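Long-range contacts in glutathione peroxidase (Schistosoma mansoni, PDB 2V1M), which catalyses the reduction of hydrogen peroxide to water with glutathione as electron donor, giving glutathione disulfide: residues W8-Y12 and V139-P145; A45-Y50 and N133-F137; I67-N73 and F98-I104. All blocks are in the same frame, centred on the assembly; numbering follows the deposited sequence. Where two conformers were deposited one is given.

Interaction 1: W8-Y12 and V139-P145; sequences WNSIY and VDRQGQP
Two hydrogen bonds join residues 8-12 to the turn at 139-145. Ile11 N donates to Gly143 O over 3.0 Å, and the Gln144 side chain, bent at its second torsion (chi2 -61°), swings NE2 back to Asn9 O at 2.9 Å, on a lone pair of that carbonyl. The second N-H of NE2 runs nearly straight to Gln142 O, so the two acceptors, both near the amide plane, fix the rotation of the Gln144 amide; Arg121 binds both Asn9 O and Gln144 OE1. The turn itself is a type I beta turn from Asp140 to Gly143, joining strands 136-139 and 145-149 of the thioredoxin-like fold. Asp140 suits its first position: OD1 takes Gln142 N, in an Asx turn, and Gln144 N from opposite faces of the carboxylate. Gly143 adopts a positive phi (79°), and the Tyr12 ring lies directly against it, with CZ of Tyr12 3.6 Å from CA of Gly143. The Tyr12 hydroxyl shares a water with Asp140 O, at 2.6 Å from Tyr12 OH. Apolar contact comes from Ile11 and Val139, whose branched chains meet tip to tip, CD1 of Ile11 lying 3.9 Å from CG1 of Val139 beside Cys34 of strand 33-39.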
loop_
_atom_site.group_PDB
_atom_site.type_symbol
_atom_site.label_atom_id
_atom_site.label_comp_id
_atom_site.label_asym_id
_atom_site.label_seq_id
_atom_site.Cartn_x
_atom_site.Cartn_y
_atom_site.Cartn_z
ATOM N N TRP A 8 -3.158 4.810 18.807
ATOM C CA TRP A 8 -2.917 3.673 17.933
ATOM C C TRP A 8 -1.450 3.286 17.961
ATOM O O TRP A 8 -0.584 4.119 17.824
ATOM C CB TRP A 8 -3.300 4.060 16.514
ATOM C CG TRP A 8 -4.719 4.460 16.306
ATOM C CD1 TRP A 8 -5.850 3.818 16.754
ATOM C CD2 TRP A 8 -5.169 5.553 15.510
ATOM N NE1 TRP A 8 -6.970 4.468 16.291
ATOM C CE2 TRP A 8 -6.582 5.511 15.489
ATOM C CE3 TRP A 8 -4.511 6.521 14.746
ATOM C CZ2 TRP A 8 -7.346 6.460 14.798
ATOM C CZ3 TRP A 8 -5.272 7.455 14.049
ATOM C CH2 TRP A 8 -6.669 7.409 14.067
ATOM N N ASN A 9 -1.183 2.000 18.081
ATOM C CA ASN A 9 0.173 1.541 18.297
ATOM C C ASN A 9 0.702 0.685 17.144
ATOM O O ASN A 9 1.905 0.409 17.141
ATOM C CB ASN A 9 0.282 0.711 19.612
ATOM C CG ASN A 9 0.246 1.571 20.931
ATOM O OD1 ASN A 9 0.511 2.761 20.924
ATOM N ND2 ASN A 9 -0.101 0.911 22.068
ATOM N N SER A 10 -0.134 0.269 16.189
ATOM C CA SER A 10 0.352 -0.569 15.094
ATOM C C SER A 10 -0.703 -0.496 14.006
ATOM O O SER A 10 -1.854 -0.014 14.235
ATOM C CB SER A 10 0.535 -2.043 15.517
ATOM O OG SER A 10 -0.716 -2.690 15.593
ATOM N N ILE A 11 -0.407 -1.045 12.812
ATOM C CA ILE A 11 -1.405 -1.060 11.762
ATOM C C ILE A 11 -2.539 -2.019 12.097
ATOM O O ILE A 11 -3.607 -1.936 11.455
ATOM C CB ILE A 11 -0.803 -1.428 10.384
ATOM C CG1 ILE A 11 -0.244 -2.862 10.338
ATOM C CG2 ILE A 11 0.172 -0.363 9.887
ATOM C CD1 ILE A 11 -0.144 -3.445 8.922
ATOM N N TYR A 12 -2.359 -2.939 13.051
ATOM C CA TYR A 12 -3.369 -3.978 13.299
ATOM C C TYR A 12 -4.657 -3.409 13.879
ATOM O O TYR A 12 -5.685 -4.090 13.842
ATOM C CB TYR A 12 -2.811 -5.020 14.267
ATOM C CG TYR A 12 -1.488 -5.577 13.872
ATOM C CD1 TYR A 12 -1.220 -5.861 12.553
ATOM C CD2 TYR A 12 -0.497 -5.842 14.850
ATOM C CE1 TYR A 12 0.014 -6.400 12.193
ATOM C CE2 TYR A 12 0.720 -6.399 14.512
ATOM C CZ TYR A 12 0.985 -6.664 13.207
ATOM O OH TYR A 12 2.216 -7.237 12.896
ATOM N N VAL A 139 6.210 -1.731 6.566
ATOM C CA VAL A 139 5.727 -2.062 7.909
ATOM C C VAL A 139 6.340 -3.401 8.302
ATOM O O VAL A 139 6.274 -4.394 7.546
ATOM C CB VAL A 139 4.200 -2.131 7.894
ATOM C CG1 VAL A 139 3.642 -2.530 9.292
ATOM C CG2 VAL A 139 3.568 -0.834 7.409
ATOM N N ASP A 140 6.940 -3.436 9.498
ATOM C CA ASP A 140 7.603 -4.645 9.958
ATOM C C ASP A 140 6.599 -5.717 10.457
ATOM O O ASP A 140 5.372 -5.537 10.432
ATOM C CB ASP A 140 8.677 -4.265 11.000
ATOM C CG ASP A 140 8.117 -3.868 12.374
ATOM O OD1 ASP A 140 6.905 -4.037 12.642
ATOM O OD2 ASP A 140 8.962 -3.373 13.159
ATOM N N ARG A 141 7.173 -6.850 10.877
ATOM C CA ARG A 141 6.362 -7.992 11.326
ATOM C C ARG A 141 5.583 -7.736 12.619
ATOM O O ARG A 141 4.754 -8.586 12.981
ATOM C CB ARG A 141 7.225 -9.216 11.512
ATOM C CG ARG A 141 7.804 -9.795 10.188
ATOM C CD ARG A 141 8.568 -11.069 10.458
ATOM N NE ARG A 141 9.252 -11.692 9.316
ATOM C CZ ARG A 141 8.680 -12.517 8.442
ATOM N NH1 ARG A 141 7.376 -12.742 8.460
ATOM N NH2 ARG A 141 9.408 -13.122 7.499
ATOM N N GLN A 142 5.860 -6.610 13.293
ATOM C CA GLN A 142 5.114 -6.166 14.474
ATOM C C GLN A 142 4.173 -5.009 14.158
ATOM O O GLN A 142 3.632 -4.364 15.063
ATOM C CB GLN A 142 6.074 -5.812 15.637
ATOM C CG GLN A 142 6.776 -7.020 16.195
ATOM C CD GLN A 142 7.903 -7.537 15.321
ATOM O OE1 GLN A 142 8.744 -6.772 14.846
ATOM N NE2 GLN A 142 7.930 -8.845 15.128
ATOM N N GLY A 143 3.941 -4.732 12.879
ATOM C CA GLY A 143 2.932 -3.764 12.490
ATOM C C GLY A 143 3.381 -2.309 12.615
ATOM O O GLY A 143 2.546 -1.401 12.596
ATOM N N GLN A 144 4.700 -2.099 12.716
ATOM C CA GLN A 144 5.275 -0.754 12.900
ATOM C C GLN A 144 5.740 -0.213 11.547
ATOM O O GLN A 144 6.578 -0.837 10.882
ATOM C CB GLN A 144 6.467 -0.819 13.855
ATOM C CG GLN A 144 6.134 -1.536 15.162
ATOM C CD GLN A 144 5.042 -0.828 15.919
ATOM O OE1 GLN A 144 5.232 0.309 16.350
ATOM N NE2 GLN A 144 3.891 -1.463 16.075
ATOM N N PRO A 145 5.227 0.955 11.124
ATOM C CA PRO A 145 5.742 1.601 9.875
ATOM C C PRO A 145 7.145 2.161 10.143
ATOM O O PRO A 145 7.320 3.071 10.973
ATOM C CB PRO A 145 4.737 2.714 9.589
ATOM C CG PRO A 145 3.510 2.374 10.461
ATOM C CD PRO A 145 4.115 1.748 11.701
HETATM O O HOH W 1 2.781 -6.650 10.384
#

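Interaction 2: A45-Y50 and N133-F137; sequences ATDKNY and NFSKF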
loop_
_atom_site.group_PDB
_atom_site.type_symbol
_atom_site.label_atom_id
_atom_site.label_comp_id
_atom_site.label_asym_id
_atom_site.label_seq_id
_atom_site.Cartn_x
_atom_site.Cartn_y
_atom_site.Cartn_z
ATOM N N ALA A 45 3.100 6.196 -14.376
ATOM C CA ALA A 45 3.865 5.173 -13.686
ATOM C C ALA A 45 2.987 4.012 -13.197
ATOM O O ALA A 45 3.473 3.134 -12.470
ATOM C CB ALA A 45 4.677 5.792 -12.524
ATOM N N THR A 46 1.725 3.982 -13.591
ATOM C CA THR A 46 0.839 2.886 -13.193
ATOM C C THR A 46 1.417 1.551 -13.615
ATOM O O THR A 46 1.482 0.593 -12.820
ATOM C CB THR A 46 -0.572 3.129 -13.771
ATOM O OG1 THR A 46 -1.152 4.290 -13.154
ATOM C CG2 THR A 46 -1.465 1.894 -13.561
ATOM N N ASP A 47 1.787 1.434 -14.893
ATOM C CA ASP A 47 2.298 0.145 -15.389
ATOM C C ASP A 47 3.523 -0.318 -14.626
ATOM O O ASP A 47 3.577 -1.470 -14.170
ATOM C CB ASP A 47 2.634 0.231 -16.893
ATOM C CG ASP A 47 1.422 0.343 -17.797
ATOM O OD1 ASP A 47 0.268 0.022 -17.422
ATOM O OD2 ASP A 47 1.660 0.782 -18.953
ATOM N N LYS A 48 4.525 0.547 -14.487
ATOM C CA LYS A 48 5.771 0.094 -13.864
ATOM C C LYS A 48 5.556 -0.298 -12.400
ATOM O O LYS A 48 6.119 -1.290 -11.918
ATOM C CB LYS A 48 6.913 1.077 -14.058
ATOM C CG LYS A 48 6.849 2.406 -13.406
ATOM C CD LYS A 48 8.048 3.210 -13.937
ATOM C CE LYS A 48 7.975 4.628 -13.481
ATOM N NZ LYS A 48 9.130 5.409 -13.999
ATOM N N ASN A 49 4.734 0.498 -11.696
ATOM C CA ASN A 49 4.479 0.151 -10.277
ATOM C C ASN A 49 3.742 -1.184 -10.165
ATOM O O ASN A 49 4.156 -2.055 -9.383
ATOM C CB ASN A 49 3.716 1.249 -9.541
ATOM C CG ASN A 49 4.644 2.329 -9.059
ATOM O OD1 ASN A 49 5.187 2.242 -7.946
ATOM N ND2 ASN A 49 4.830 3.356 -9.875
ATOM N N TYR A 50 2.625 -1.346 -10.897
ATOM C CA TYR A 50 1.888 -2.617 -10.782
ATOM C C TYR A 50 2.727 -3.807 -11.243
ATOM O O TYR A 50 2.688 -4.864 -10.624
ATOM C CB TYR A 50 0.590 -2.535 -11.581
ATOM C CG TYR A 50 -0.560 -1.999 -10.741
ATOM C CD1 TYR A 50 -1.269 -2.806 -9.839
ATOM C CD2 TYR A 50 -0.936 -0.651 -10.869
ATOM C CE1 TYR A 50 -2.310 -2.272 -9.079
ATOM C CE2 TYR A 50 -1.973 -0.099 -10.090
ATOM C CZ TYR A 50 -2.655 -0.919 -9.197
ATOM O OH TYR A 50 -3.641 -0.350 -8.447
ATOM N N ASN A 133 0.263 9.688 -6.383
ATOM C CA ASN A 133 0.023 8.243 -6.428
ATOM C C ASN A 133 1.336 7.474 -6.253
ATOM O O ASN A 133 2.406 7.914 -6.671
ATOM C CB ASN A 133 -0.646 7.883 -7.746
ATOM C CG ASN A 133 -1.841 8.754 -8.040
ATOM O OD1 ASN A 133 -2.819 8.786 -7.277
ATOM N ND2 ASN A 133 -1.753 9.505 -9.140
ATOM N N PHE A 134 1.207 6.263 -5.703
ATOM C CA PHE A 134 2.290 5.290 -5.589
ATOM C C PHE A 134 3.372 5.659 -4.586
ATOM O O PHE A 134 4.524 5.284 -4.757
ATOM C CB PHE A 134 2.876 4.903 -6.956
ATOM C CG PHE A 134 1.838 4.275 -7.859
ATOM C CD1 PHE A 134 1.419 2.963 -7.654
ATOM C CD2 PHE A 134 1.283 4.988 -8.927
ATOM C CE1 PHE A 134 0.484 2.362 -8.469
ATOM C CE2 PHE A 134 0.330 4.387 -9.739
ATOM C CZ PHE A 134 -0.084 3.097 -9.538
ATOM N N SER A 135 3.006 6.356 -3.505
ATOM C CA SER A 135 3.917 6.363 -2.354
ATOM C C SER A 135 3.877 4.959 -1.716
ATOM O O SER A 135 2.949 4.160 -1.963
ATOM C CB SER A 135 3.462 7.395 -1.328
ATOM O OG SER A 135 4.526 7.774 -0.482
ATOM N N LYS A 136 4.903 4.643 -0.917
ATOM C CA LYS A 136 5.032 3.333 -0.281
ATOM C C LYS A 136 5.402 3.473 1.175
ATOM O O LYS A 136 6.311 4.252 1.520
ATOM C CB LYS A 136 6.071 2.435 -0.983
ATOM C CG LYS A 136 5.792 2.129 -2.441
ATOM C CD LYS A 136 6.409 3.122 -3.466
ATOM C CE LYS A 136 6.054 2.675 -4.867
ATOM N NZ LYS A 136 6.449 3.662 -5.915
ATOM N N PHE A 137 4.751 2.692 2.049
ATOM C CA PHE A 137 5.164 2.551 3.456
ATOM C C PHE A 137 5.529 1.105 3.712
ATOM O O PHE A 137 4.789 0.176 3.310
ATOM C CB PHE A 137 4.061 2.962 4.438
ATOM C CG PHE A 137 3.799 4.435 4.470
ATOM C CD1 PHE A 137 4.370 5.243 5.446
ATOM C CD2 PHE A 137 2.974 5.039 3.517
ATOM C CE1 PHE A 137 4.104 6.608 5.507
ATOM C CE2 PHE A 137 2.698 6.388 3.568
ATOM C CZ PHE A 137 3.277 7.181 4.546
#
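The Phe134 ring carries Asn49 over one face and meets Tyr50 and Thr46 at its edge. Asn49 CB sits 3.8 Å from the ring centroid in a CH-pi contact, and the amide beyond it is stacked on the ring, the two planes only 14° apart. In the plane of the ring, CE2 of Tyr50 approaches CZ of Phe134 to 3.8 Å, while OG1 of Thr46 lies 3.7 Å from CE2 of Phe134; that hydroxyl is hydrogen-bonded to Ala40 O.

Asparagine suits this place because its amide offers a flat surface to the phenyl group and still has polar ends to spend. ND2 gives a nearly straight bond of 2.9 Å to Ala45 O, the N-cap residue, whose carbonyl also takes Asn49 N from its opposite face. OD1 accepts from Lys136 NZ at 2.8 Å, on a lone pair. The lysine chain, bent at chi2 (91°), brings the same ammonium to Phe134 O, also at 2.8 Å, and Thr153 O is a further acceptor, so three oxygens grip this buried charge.

The contact lies beside position 43, probably the active-site residue as in relatives and here a cysteinesulfonic acid, which bonds to Ala45 N and Asn133 ND2. It packs the start of helix 46-60 against the approach to strand 136-139, with Phe134 also resting on Val37 and Val39 of strand 33-39 and Tyr50 on Val90 of helix 83-94.

Interaction 3: I67-N73 and F98-I104; sequences ILAFPCN and FDMFSKI
Strands 65-71 and 99-100 pair in parallel as the two ends of a beta-alpha-beta crossover through helix 83-94, at one edge of the thioredoxin-like sheet. On one face the flat rings of Phe70 and Phe101 make an offset stack, centroids 4.5 Å apart and planes at 16°, with CE1 of Phe70 pressed 3.4 Å from CG of Phe101. Two aliphatic bumps flank this pair: CB of Leu68 lies 3.7 Å from CE2 of Phe101, and CD1 of Ile104 3.7 Å from CD1 of Phe70. Val16 of strand 15-17 meets both rings.

On the other face the small Ala69 makes a hollow between two bulky residues: its methyl meets SD of Met100 at 3.7 Å and the edge of the Phe98 ring. Over one face of that same ring Ile67 lays CG2, 4.1 Å from the centroid. Helix 46-60 packs on this side, through Leu53 against Phe98 and Tyr50 against Met100.

The strand bonds run from Asp99 N to Ile67 O, Ala69 N to Asp99 O, and Phe101 N to Ala69 O. Pro71 breaks the pattern, having no N-H to give, and the buried Phe101 O has no hydrogen-bond partner. Beyond the break one more backbone bond joins the chains, Ile104 N donating to Pro71 O over 3.0 Å, while CD of Pro71 lies just 2.9 Å from Phe101 O.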
loop_
_atom_site.group_PDB
_atom_site.type_symbol
_atom_site.label_atom_id
_atom_site.label_comp_id
_atom_site.label_asym_id
_atom_site.label_seq_id
_atom_site.Cartn_x
_atom_site.Cartn_y
_atom_site.Cartn_z
ATOM N N ILE A 67 1.629 -7.268 0.187
ATOM C CA ILE A 67 1.463 -5.974 -0.449
ATOM C C ILE A 67 -0.004 -5.592 -0.398
ATOM O O ILE A 67 -0.876 -6.416 -0.752
ATOM C CB ILE A 67 1.991 -6.010 -1.922
ATOM C CG1 ILE A 67 3.491 -6.346 -1.909
ATOM C CG2 ILE A 67 1.686 -4.692 -2.638
ATOM C CD1 ILE A 67 4.040 -6.646 -3.308
ATOM N N LEU A 68 -0.277 -4.368 0.066
ATOM C CA LEU A 68 -1.635 -3.857 0.234
ATOM C C LEU A 68 -1.752 -2.616 -0.642
ATOM O O LEU A 68 -0.981 -1.665 -0.454
ATOM C CB LEU A 68 -1.929 -3.472 1.687
ATOM C CG LEU A 68 -2.022 -4.555 2.742
ATOM C CD1 LEU A 68 -0.774 -5.246 3.028
ATOM C CD2 LEU A 68 -2.612 -3.912 3.992
ATOM N N ALA A 69 -2.722 -2.608 -1.556
ATOM C CA ALA A 69 -2.884 -1.493 -2.515
ATOM C C ALA A 69 -4.219 -0.798 -2.280
ATOM O O ALA A 69 -5.298 -1.421 -2.384
ATOM C CB ALA A 69 -2.802 -2.010 -3.936
ATOM N N PHE A 70 -4.131 0.504 -1.978
ATOM C CA PHE A 70 -5.276 1.362 -1.683
ATOM C C PHE A 70 -5.500 2.355 -2.815
ATOM O O PHE A 70 -4.738 3.309 -2.956
ATOM C CB PHE A 70 -5.050 2.112 -0.365
ATOM C CG PHE A 70 -5.165 1.190 0.830
ATOM C CD1 PHE A 70 -6.410 0.946 1.402
ATOM C CD2 PHE A 70 -4.030 0.555 1.335
ATOM C CE1 PHE A 70 -6.551 0.063 2.458
ATOM C CE2 PHE A 70 -4.160 -0.331 2.405
ATOM C CZ PHE A 70 -5.419 -0.584 2.962
ATOM N N PRO A 71 -6.552 2.161 -3.616
ATOM C CA PRO A 71 -6.877 3.167 -4.647
ATOM C C PRO A 71 -7.206 4.499 -3.982
ATOM O O PRO A 71 -7.814 4.554 -2.917
ATOM C CB PRO A 71 -8.122 2.586 -5.337
ATOM C CG PRO A 71 -8.005 1.049 -5.082
ATOM C CD PRO A 71 -7.497 1.011 -3.663
ATOM N N CYS A 72 -6.840 5.580 -4.678
ATOM C CA CYS A 72 -7.089 6.928 -4.143
ATOM C C CYS A 72 -7.173 7.880 -5.322
ATOM O O CYS A 72 -6.306 7.855 -6.204
ATOM C CB CYS A 72 -5.915 7.330 -3.204
ATOM S SG CYS A 72 -6.029 9.032 -2.616
ATOM N N ASN A 73 -8.237 8.706 -5.337
ATOM C CA ASN A 73 -8.498 9.639 -6.420
ATOM C C ASN A 73 -8.141 11.103 -6.056
ATOM O O ASN A 73 -8.706 12.027 -6.659
ATOM C CB ASN A 73 -9.965 9.555 -6.881
ATOM C CG ASN A 73 -10.165 10.202 -8.243
ATOM O OD1 ASN A 73 -9.299 10.134 -9.115
ATOM N ND2 ASN A 73 -11.309 10.826 -8.443
ATOM N N PHE A 98 -1.705 -9.761 -5.185
ATOM C CA PHE A 98 -1.636 -9.168 -3.867
ATOM C C PHE A 98 -2.999 -8.524 -3.508
ATOM O O PHE A 98 -3.979 -8.644 -4.266
ATOM C CB PHE A 98 -0.466 -8.184 -3.753
ATOM C CG PHE A 98 -0.418 -7.116 -4.823
ATOM C CD1 PHE A 98 0.299 -7.318 -6.016
ATOM C CD2 PHE A 98 -1.124 -5.912 -4.661
ATOM C CE1 PHE A 98 0.321 -6.334 -7.000
ATOM C CE2 PHE A 98 -1.117 -4.940 -5.662
ATOM C CZ PHE A 98 -0.408 -5.156 -6.850
ATOM N N ASP A 99 -3.090 -7.929 -2.313
ATOM C CA ASP A 99 -4.378 -7.525 -1.772
ATOM C C ASP A 99 -4.747 -6.122 -2.238
ATOM O O ASP A 99 -4.022 -5.156 -2.007
ATOM C CB ASP A 99 -4.347 -7.645 -0.254
ATOM C CG ASP A 99 -4.274 -9.091 0.212
ATOM O OD1 ASP A 99 -4.689 -9.995 -0.541
ATOM O OD2 ASP A 99 -3.827 -9.299 1.360
ATOM N N MET A 100 -5.934 -6.020 -2.841
ATOM C CA MET A 100 -6.536 -4.784 -3.321
ATOM C C MET A 100 -7.653 -4.345 -2.401
ATOM O O MET A 100 -8.455 -5.165 -1.912
ATOM C CB MET A 100 -7.132 -5.001 -4.724
ATOM C CG MET A 100 -6.112 -5.330 -5.837
ATOM S SD MET A 100 -4.944 -3.999 -6.202
ATOM C CE MET A 100 -6.037 -2.637 -6.597
ATOM N N PHE A 101 -7.732 -3.025 -2.211
ATOM C CA PHE A 101 -8.731 -2.417 -1.317
ATOM C C PHE A 101 -9.670 -1.480 -2.039
ATOM O O PHE A 101 -9.459 -1.093 -3.186
ATOM C CB PHE A 101 -8.018 -1.764 -0.118
ATOM C CG PHE A 101 -7.321 -2.816 0.734
ATOM C CD1 PHE A 101 -8.006 -3.430 1.780
ATOM C CD2 PHE A 101 -6.041 -3.294 0.388
ATOM C CE1 PHE A 101 -7.415 -4.466 2.531
ATOM C CE2 PHE A 101 -5.467 -4.323 1.100
ATOM C CZ PHE A 101 -6.160 -4.933 2.161
ATOM N N SER A 102 -10.760 -1.117 -1.356
ATOM C CA SER A 102 -11.617 -0.066 -1.836
ATOM C C SER A 102 -10.938 1.310 -1.722
ATOM O O SER A 102 -9.996 1.540 -0.948
ATOM C CB SER A 102 -12.955 -0.068 -1.063
ATOM O OG SER A 102 -13.783 -1.154 -1.444
ATOM N N LYS A 103 -11.460 2.227 -2.530
ATOM C CA LYS A 103 -10.891 3.576 -2.642
ATOM C C LYS A 103 -11.045 4.334 -1.320
ATOM O O LYS A 103 -12.087 4.263 -0.626
ATOM C CB LYS A 103 -11.556 4.271 -3.834
ATOM C CG LYS A 103 -10.973 5.630 -4.220
ATOM C CD LYS A 103 -11.835 6.358 -5.238
ATOM C CE LYS A 103 -11.974 5.561 -6.535
ATOM N NZ LYS A 103 -12.719 6.344 -7.564
ATOM N N ILE A 104 -9.985 5.070 -0.966
ATOM C CA ILE A 104 -9.912 5.884 0.231
ATOM C C ILE A 104 -9.269 7.219 -0.102
ATOM O O ILE A 104 -8.723 7.446 -1.204
ATOM C CB ILE A 104 -9.091 5.191 1.330
ATOM C CG1 ILE A 104 -7.654 4.919 0.866
ATOM C CG2 ILE A 104 -9.828 3.917 1.828
ATOM C CD1 ILE A 104 -6.677 4.592 2.010
HETATM O O HOH W 2 -1.141 -8.832 0.822
HETATM O O HOH W 3 -9.971 9.035 -3.155
HETATM O O HOH W 4 -13.682 9.020 -6.933
#

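In the fold
Interactions 2 and 3 are buried and belong to the same mixed sheet: interaction 3 pairs an edge strand with its neighbour, while interaction 2 brings helix 46-60 onto the lead-in to strand 136-139. They touch where Tyr50 meets Phe98 and Met100, so one helix serves both. Interaction 1, partly buried, lies about 22 Å from interaction 2 between centres, on the opposite side of the chain's centre, and pins the N-terminal loop to the turn after that same strand. Chemistry follows place: interaction 1 is mainly polar, with a small apolar contact, interaction 2 combines an aromatic ring with a buried ammonium, and interaction 3 adds extensive apolar packing to short parallel strand pairing.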